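Local coordinates for protein serine-threonine phosphatase 2C (Toxoplasma gondii, PDB 2I44) that binds calcium ions and, judged by its family, probably removes phosphate from serine and threonine residues of proteins as a metal-dependent PP2C-type phosphatase, at residues L109-A112 / V113-Y117; F208-G211 / G212-F216. All coordinates share one frame; numbering follows the deposited sequence.

Interaction 1 (L109-A112 / V113-Y117)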
ATOM      1  N   LEU A 109      12.074  13.022   0.629  1.00 22.36           N
ATOM      2  CA  LEU A 109      11.183  11.971   0.149  1.00 21.94           C
ATOM      3  C   LEU A 109      10.187  11.589   1.239  1.00 21.90           C
ATOM      4  O   LEU A 109       9.013  11.369   0.964  1.00 23.32           O
ATOM      5  CB  LEU A 109      11.983  10.734  -0.273  1.00 21.12           C
ATOM      6  CG  LEU A 109      12.879  10.864  -1.506  1.00 23.17           C
ATOM      7  CD1 LEU A 109      13.649   9.559  -1.727  1.00 24.53           C
ATOM      8  CD2 LEU A 109      12.022  11.193  -2.717  1.00 20.26           C
ATOM      9  N   ASP A 110      10.666  11.503   2.475  1.00 21.33           N
ATOM     10  CA  ASP A 110       9.819  11.158   3.607  1.00 21.44           C
ATOM     11  C   ASP A 110       8.689  12.175   3.694  1.00 21.80           C
ATOM     12  O   ASP A 110       7.504  11.821   3.693  1.00 19.05           O
ATOM     13  CB  ASP A 110      10.650  11.168   4.905  1.00 24.85           C
ATOM     14  CG  ASP A 110       9.799  10.992   6.161  1.00 28.56           C
ATOM     15  OD1 ASP A 110       8.957  11.869   6.448  1.00 33.16           O
ATOM     16  OD2 ASP A 110       9.978   9.980   6.874  1.00 30.66           O
ATOM     17  N   GLN A 111       9.066  13.446   3.754  1.00 20.09           N
ATOM     18  CA  GLN A 111       8.099  14.531   3.848  1.00 20.30           C
ATOM     19  C   GLN A 111       7.105  14.559   2.687  1.00 18.71           C
ATOM     20  O   GLN A 111       5.919  14.828   2.882  1.00 19.35           O
ATOM     21  CB  GLN A 111       8.834  15.875   3.927  1.00 21.35           C
ATOM     22  CG  GLN A 111       7.921  17.072   4.083  1.00 22.67           C
ATOM     23  CD  GLN A 111       7.139  17.035   5.381  1.00 24.66           C
ATOM     24  OE1 GLN A 111       7.722  16.953   6.467  1.00 28.78           O
ATOM     25  NE2 GLN A 111       5.816  17.094   5.279  1.00 24.49           N
ATOM     26  N   ALA A 112       7.582  14.290   1.477  1.00 19.35           N
ATOM     27  CA  ALA A 112       6.702  14.299   0.311  1.00 17.68           C
ATOM     28  C   ALA A 112       5.660  13.182   0.393  1.00 17.34           C
ATOM     29  O   ALA A 112       4.494  13.380   0.051  1.00 16.62           O
ATOM     30  CB  ALA A 112       7.523  14.156  -0.973  1.00 19.61           C
ATOM     31  N   VAL A 113       6.085  12.003   0.827  1.00 15.40           N
ATOM     32  CA  VAL A 113       5.169  10.873   0.940  1.00 16.22           C
ATOM     33  C   VAL A 113       4.145  11.198   2.018  1.00 15.58           C
ATOM     34  O   VAL A 113       2.963  10.903   1.876  1.00 16.07           O
ATOM     35  CB  VAL A 113       5.933   9.574   1.289  1.00 15.48           C
ATOM     36  CG1 VAL A 113       4.958   8.441   1.599  1.00 13.16           C
ATOM     37  CG2 VAL A 113       6.820   9.180   0.117  1.00 16.31           C
ATOM     38  N   ASP A 114       4.603  11.833   3.088  1.00 16.95           N
ATOM     39  CA  ASP A 114       3.706  12.202   4.167  1.00 19.65           C
ATOM     40  C   ASP A 114       2.644  13.164   3.639  1.00 17.86           C
ATOM     41  O   ASP A 114       1.453  13.009   3.927  1.00 15.48           O
ATOM     42  CB  ASP A 114       4.479  12.862   5.310  1.00 20.59           C
ATOM     43  CG  ASP A 114       3.688  12.872   6.601  1.00 25.70           C
ATOM     44  OD1 ASP A 114       3.542  11.789   7.203  1.00 26.81           O
ATOM     45  OD2 ASP A 114       3.199  13.947   7.008  1.00 25.36           O
ATOM     46  N   ASP A 115       3.083  14.159   2.871  1.00 18.14           N
ATOM     47  CA  ASP A 115       2.173  15.147   2.292  1.00 18.01           C
ATOM     48  C   ASP A 115       1.182  14.473   1.355  1.00 16.93           C
ATOM     49  O   ASP A 115      -0.000  14.810   1.340  1.00 15.36           O
ATOM     50  CB  ASP A 115       2.955  16.201   1.509  1.00 21.23           C
ATOM     51  CG  ASP A 115       3.646  17.199   2.408  1.00 24.68           C
ATOM     52  OD1 ASP A 115       3.522  17.068   3.642  1.00 26.79           O
ATOM     53  OD2 ASP A 115       4.317  18.117   1.881  1.00 29.02           O
HETATM   54  N   MSE A 116       1.679  13.526   0.568  1.00 17.37           N
HETATM   55  CA  MSE A 116       0.835  12.799  -0.372  1.00 18.75           C
HETATM   56  C   MSE A 116      -0.328  12.102   0.332  1.00 18.47           C
HETATM   57  O   MSE A 116      -1.489  12.248  -0.057  1.00 16.40           O
HETATM   58  CB  MSE A 116       1.665  11.755  -1.123  1.00 21.27           C
HETATM   59  CG  MSE A 116       0.842  10.846  -2.029  1.00 24.51           C
HETATM   60 SE   MSE A 116       1.888   9.397  -2.831  1.00 37.76          SE
HETATM   61  CE  MSE A 116       1.764   8.120  -1.396  1.00 29.09           C
ATOM     62  N   TYR A 117      -0.005  11.344   1.374  1.00 16.98           N
ATOM     63  CA  TYR A 117      -1.021  10.617   2.120  1.00 17.70           C
ATOM     64  C   TYR A 117      -2.103  11.524   2.685  1.00 17.33           C
ATOM     65  O   TYR A 117      -3.284  11.334   2.411  1.00 15.43           O
ATOM     66  CB  TYR A 117      -0.371   9.808   3.245  1.00 18.03           C
ATOM     67  CG  TYR A 117       0.020   8.413   2.810  1.00 17.78           C
ATOM     68  CD1 TYR A 117      -0.919   7.377   2.799  1.00 16.81           C
ATOM     69  CD2 TYR A 117       1.307   8.140   2.340  1.00 17.45           C
ATOM     70  CE1 TYR A 117      -0.581   6.103   2.330  1.00 17.77           C
ATOM     71  CE2 TYR A 117       1.650   6.872   1.865  1.00 17.19           C
ATOM     72  CZ  TYR A 117       0.701   5.859   1.864  1.00 17.68           C
ATOM     73  OH  TYR A 117       1.044   4.603   1.412  1.00 14.94           O
TER
HETATM   74  O   HOH W   1       4.298  17.071   7.515  1.00 35.94           O

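Interaction 2 (F208-G211 / G212-F216)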
ATOM      1  N   PHE A 208     -11.874  -5.003  16.050  1.00 14.02           N
ATOM      2  CA  PHE A 208     -12.363  -3.981  15.130  1.00 14.36           C
ATOM      3  C   PHE A 208     -12.293  -2.592  15.743  1.00 14.10           C
ATOM      4  O   PHE A 208     -12.358  -2.449  16.962  1.00 12.41           O
ATOM      5  CB  PHE A 208     -13.839  -4.232  14.790  1.00 17.90           C
ATOM      6  CG  PHE A 208     -14.111  -5.543  14.102  1.00 21.84           C
ATOM      7  CD1 PHE A 208     -14.131  -5.622  12.711  1.00 21.74           C
ATOM      8  CD2 PHE A 208     -14.371  -6.695  14.844  1.00 22.59           C
ATOM      9  CE1 PHE A 208     -14.411  -6.831  12.067  1.00 22.61           C
ATOM     10  CE2 PHE A 208     -14.650  -7.905  14.212  1.00 23.00           C
ATOM     11  CZ  PHE A 208     -14.669  -7.974  12.820  1.00 22.74           C
ATOM     12  N   ILE A 209     -12.143  -1.576  14.894  1.00 13.04           N
ATOM     13  CA  ILE A 209     -12.181  -0.203  15.364  1.00 12.55           C
ATOM     14  C   ILE A 209     -13.645   0.143  15.138  1.00 13.81           C
ATOM     15  O   ILE A 209     -14.170  -0.044  14.042  1.00 16.27           O
ATOM     16  CB  ILE A 209     -11.286   0.775  14.542  1.00 13.60           C
ATOM     17  CG1 ILE A 209     -11.644   2.225  14.926  1.00 13.13           C
ATOM     18  CG2 ILE A 209     -11.452   0.543  13.045  1.00 10.90           C
ATOM     19  CD1 ILE A 209     -10.653   3.301  14.418  1.00 12.30           C
ATOM     20  N   ARG A 210     -14.313   0.619  16.176  1.00 14.20           N
ATOM     21  CA  ARG A 210     -15.722   0.958  16.078  1.00 15.94           C
ATOM     22  C   ARG A 210     -15.970   2.410  16.461  1.00 17.01           C
ATOM     23  O   ARG A 210     -15.460   2.884  17.476  1.00 17.35           O
ATOM     24  CB  ARG A 210     -16.528   0.027  16.985  1.00 15.91           C
ATOM     25  CG  ARG A 210     -17.999   0.360  17.065  1.00 19.20           C
ATOM     26  CD  ARG A 210     -18.731  -0.602  17.984  1.00 19.87           C
ATOM     27  NE  ARG A 210     -18.763  -1.967  17.463  1.00 19.21           N
ATOM     28  CZ  ARG A 210     -19.377  -2.980  18.066  1.00 20.20           C
ATOM     29  NH1 ARG A 210     -20.010  -2.782  19.214  1.00 15.38           N
ATOM     30  NH2 ARG A 210     -19.361  -4.192  17.522  1.00 21.99           N
ATOM     31  N   GLY A 211     -16.755   3.109  15.647  1.00 16.79           N
ATOM     32  CA  GLY A 211     -17.061   4.506  15.923  1.00 17.16           C
ATOM     33  C   GLY A 211     -17.890   4.708  17.182  1.00 17.14           C
ATOM     34  O   GLY A 211     -18.542   3.781  17.667  1.00 17.08           O
ATOM     35  N   GLY A 212     -17.869   5.927  17.711  1.00 18.30           N
ATOM     36  CA  GLY A 212     -18.625   6.226  18.917  1.00 18.64           C
ATOM     37  C   GLY A 212     -20.124   6.258  18.698  1.00 20.34           C
ATOM     38  O   GLY A 212     -20.902   6.156  19.649  1.00 19.86           O
ATOM     39  N   ASP A 213     -20.536   6.397  17.442  1.00 19.60           N
ATOM     40  CA  ASP A 213     -21.951   6.456  17.101  1.00 18.01           C
ATOM     41  C   ASP A 213     -22.478   5.115  16.593  1.00 17.56           C
ATOM     42  O   ASP A 213     -23.642   5.003  16.203  1.00 14.90           O
ATOM     43  CB  ASP A 213     -22.170   7.530  16.038  1.00 19.88           C
ATOM     44  CG  ASP A 213     -21.397   7.250  14.763  1.00 21.06           C
ATOM     45  OD1 ASP A 213     -20.498   6.384  14.794  1.00 20.28           O
ATOM     46  OD2 ASP A 213     -21.682   7.896  13.736  1.00 20.16           O
ATOM     47  N   PHE A 214     -21.625   4.096  16.620  1.00 17.30           N
ATOM     48  CA  PHE A 214     -22.004   2.771  16.135  1.00 17.51           C
ATOM     49  C   PHE A 214     -23.285   2.234  16.741  1.00 17.45           C
ATOM     50  O   PHE A 214     -24.201   1.826  16.028  1.00 15.46           O
ATOM     51  CB  PHE A 214     -20.889   1.764  16.408  1.00 18.52           C
ATOM     52  CG  PHE A 214     -21.156   0.397  15.845  1.00 18.03           C
ATOM     53  CD1 PHE A 214     -20.759   0.074  14.550  1.00 18.24           C
ATOM     54  CD2 PHE A 214     -21.808  -0.566  16.606  1.00 17.52           C
ATOM     55  CE1 PHE A 214     -21.009  -1.194  14.022  1.00 17.89           C
ATOM     56  CE2 PHE A 214     -22.064  -1.836  16.087  1.00 17.39           C
ATOM     57  CZ  PHE A 214     -21.661  -2.148  14.791  1.00 17.96           C
ATOM     58  N   SER A 215     -23.343   2.226  18.066  1.00 19.24           N
ATOM     59  CA  SER A 215     -24.509   1.702  18.760  1.00 22.41           C
ATOM     60  C   SER A 215     -25.785   2.451  18.393  1.00 21.85           C
ATOM     61  O   SER A 215     -26.809   1.841  18.103  1.00 20.93           O
ATOM     62  CB  SER A 215     -24.285   1.752  20.274  1.00 24.21           C
ATOM     63  OG  SER A 215     -25.257   0.968  20.944  1.00 27.04           O
ATOM     64  N   PHE A 216     -25.727   3.776  18.398  1.00 23.95           N
ATOM     65  CA  PHE A 216     -26.910   4.550  18.056  1.00 26.12           C
ATOM     66  C   PHE A 216     -27.352   4.324  16.617  1.00 25.85           C
ATOM     67  O   PHE A 216     -28.546   4.184  16.345  1.00 26.01           O
ATOM     68  CB  PHE A 216     -26.677   6.042  18.321  1.00 27.77           C
ATOM     69  CG  PHE A 216     -26.849   6.425  19.766  1.00 33.78           C
ATOM     70  CD1 PHE A 216     -28.013   6.076  20.454  1.00 35.37           C
ATOM     71  CD2 PHE A 216     -25.861   7.142  20.438  1.00 34.74           C
ATOM     72  CE1 PHE A 216     -28.194   6.435  21.793  1.00 35.44           C
ATOM     73  CE2 PHE A 216     -26.029   7.508  21.777  1.00 35.39           C
ATOM     74  CZ  PHE A 216     -27.198   7.155  22.454  1.00 36.11           C
TER

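Interaction 1 (L109-A112 / V113-Y117)
Gln111 and Asp115, one helical turn apart, join side chain to side chain. The Gln111 chain leaves the backbone with CG anti to N (chi1 -178°), a course that carries it along the helix toward Asp115, and then bends at chi2. From CD outward the contact becomes close: CD comes 4.0 Å from Asp115 OD1, and NE2, at the tip, donates a hydrogen bond to that same OD1 at 2.8 Å. The N-H...O angle of 136° shows a bent bond. Asp115 OD1 lies in the amide plane of Gln111, yet NE2 meets OD1 from above the carboxylate plane, the two flat groups being turned 57° against each other. A water accepts a second bond from Gln111 NE2 at 2.7 Å and makes a weak one to Asp114 OD2, whose stronger partner is Lys118.

This is an i to i+4 pair on helix 98-130, and four backbone N-H...O=C hydrogen bonds repeat the same spacing: Val113 N to Leu109 O, Asp114 N to Asp110 O at 3.0 Å, Asp115 N to Gln111 O at 2.9 Å, and Met116 N to Ala112 O. Val113 CG2 also sits 3.2 Å from Leu109 O. Leu109 and Val113 pack on strands 137-146 and 149-155, and selenomethionine Met116 on Thr142 of the former, whereas Ala112 packs on Ala84 of helix 83-92 and Asp115 OD2 is hydrogen-bonded to Ser82 OG.

Interaction 2 (F208-G211 / G212-F216)
Arg210 lays its guanidinium flat against the Phe214 ring: the planes are 11° apart and the centres 4.0 Å. The overlap is displaced, since the line from the ring centroid to Arg210 CZ runs 31° off the ring normal, which makes this an off-centre cation-pi contact. Phe214 CE2 lies over the middle of the guanidinium, 3.5 Å from Arg210 CZ, while Arg210 NE stands over the ring face nearer its rim. The aliphatic part of the arginine adds van der Waals contacts, CG 3.3 Å from Phe214 CB and CD 3.4 Å from Phe214 CD2. Arg210 is extended through chi2, and the turn about CG-CD (chi3 -66°) swings NE and the guanidinium over the ring.

The two residues are brought together by a type I beta turn, Gly211 to Phe214, that leads from strand 208-210 into helix 214-219. A hydrogen bond from Phe214 N to Gly211 O, 3.3 Å, closes the turn. Within it, Asp213 forms a salt bridge with Arg217 of the helix. Strand 208-210 pairs antiparallel with strand 196-198, and the Arg210 side chain touches Ser196 and Glu198 there; Pro224 touches Phe214.

Interaction 1 comes first along the chain and ends before interaction 2 begins; both belong to the PP2C phosphatase domain. Their centres are 30 Å apart and their nearest atoms about 16 Å, so the two do not touch. The 109-117 stretch belongs to helix 98-130, which packs on the sheet containing strands 137-146 and 149-155, one half of the PP2C beta sandwich, two antiparallel sheets flanked by helices. The centre of interaction 2 lies about 26 Å from the centre of the chain, that of interaction 1 about 14 Å; interaction 2 joins a separate two-stranded sheet to helix 214-219. Both lie away from the calcium sites, one on a partly buried helix laid against the sheet, the other at the surface.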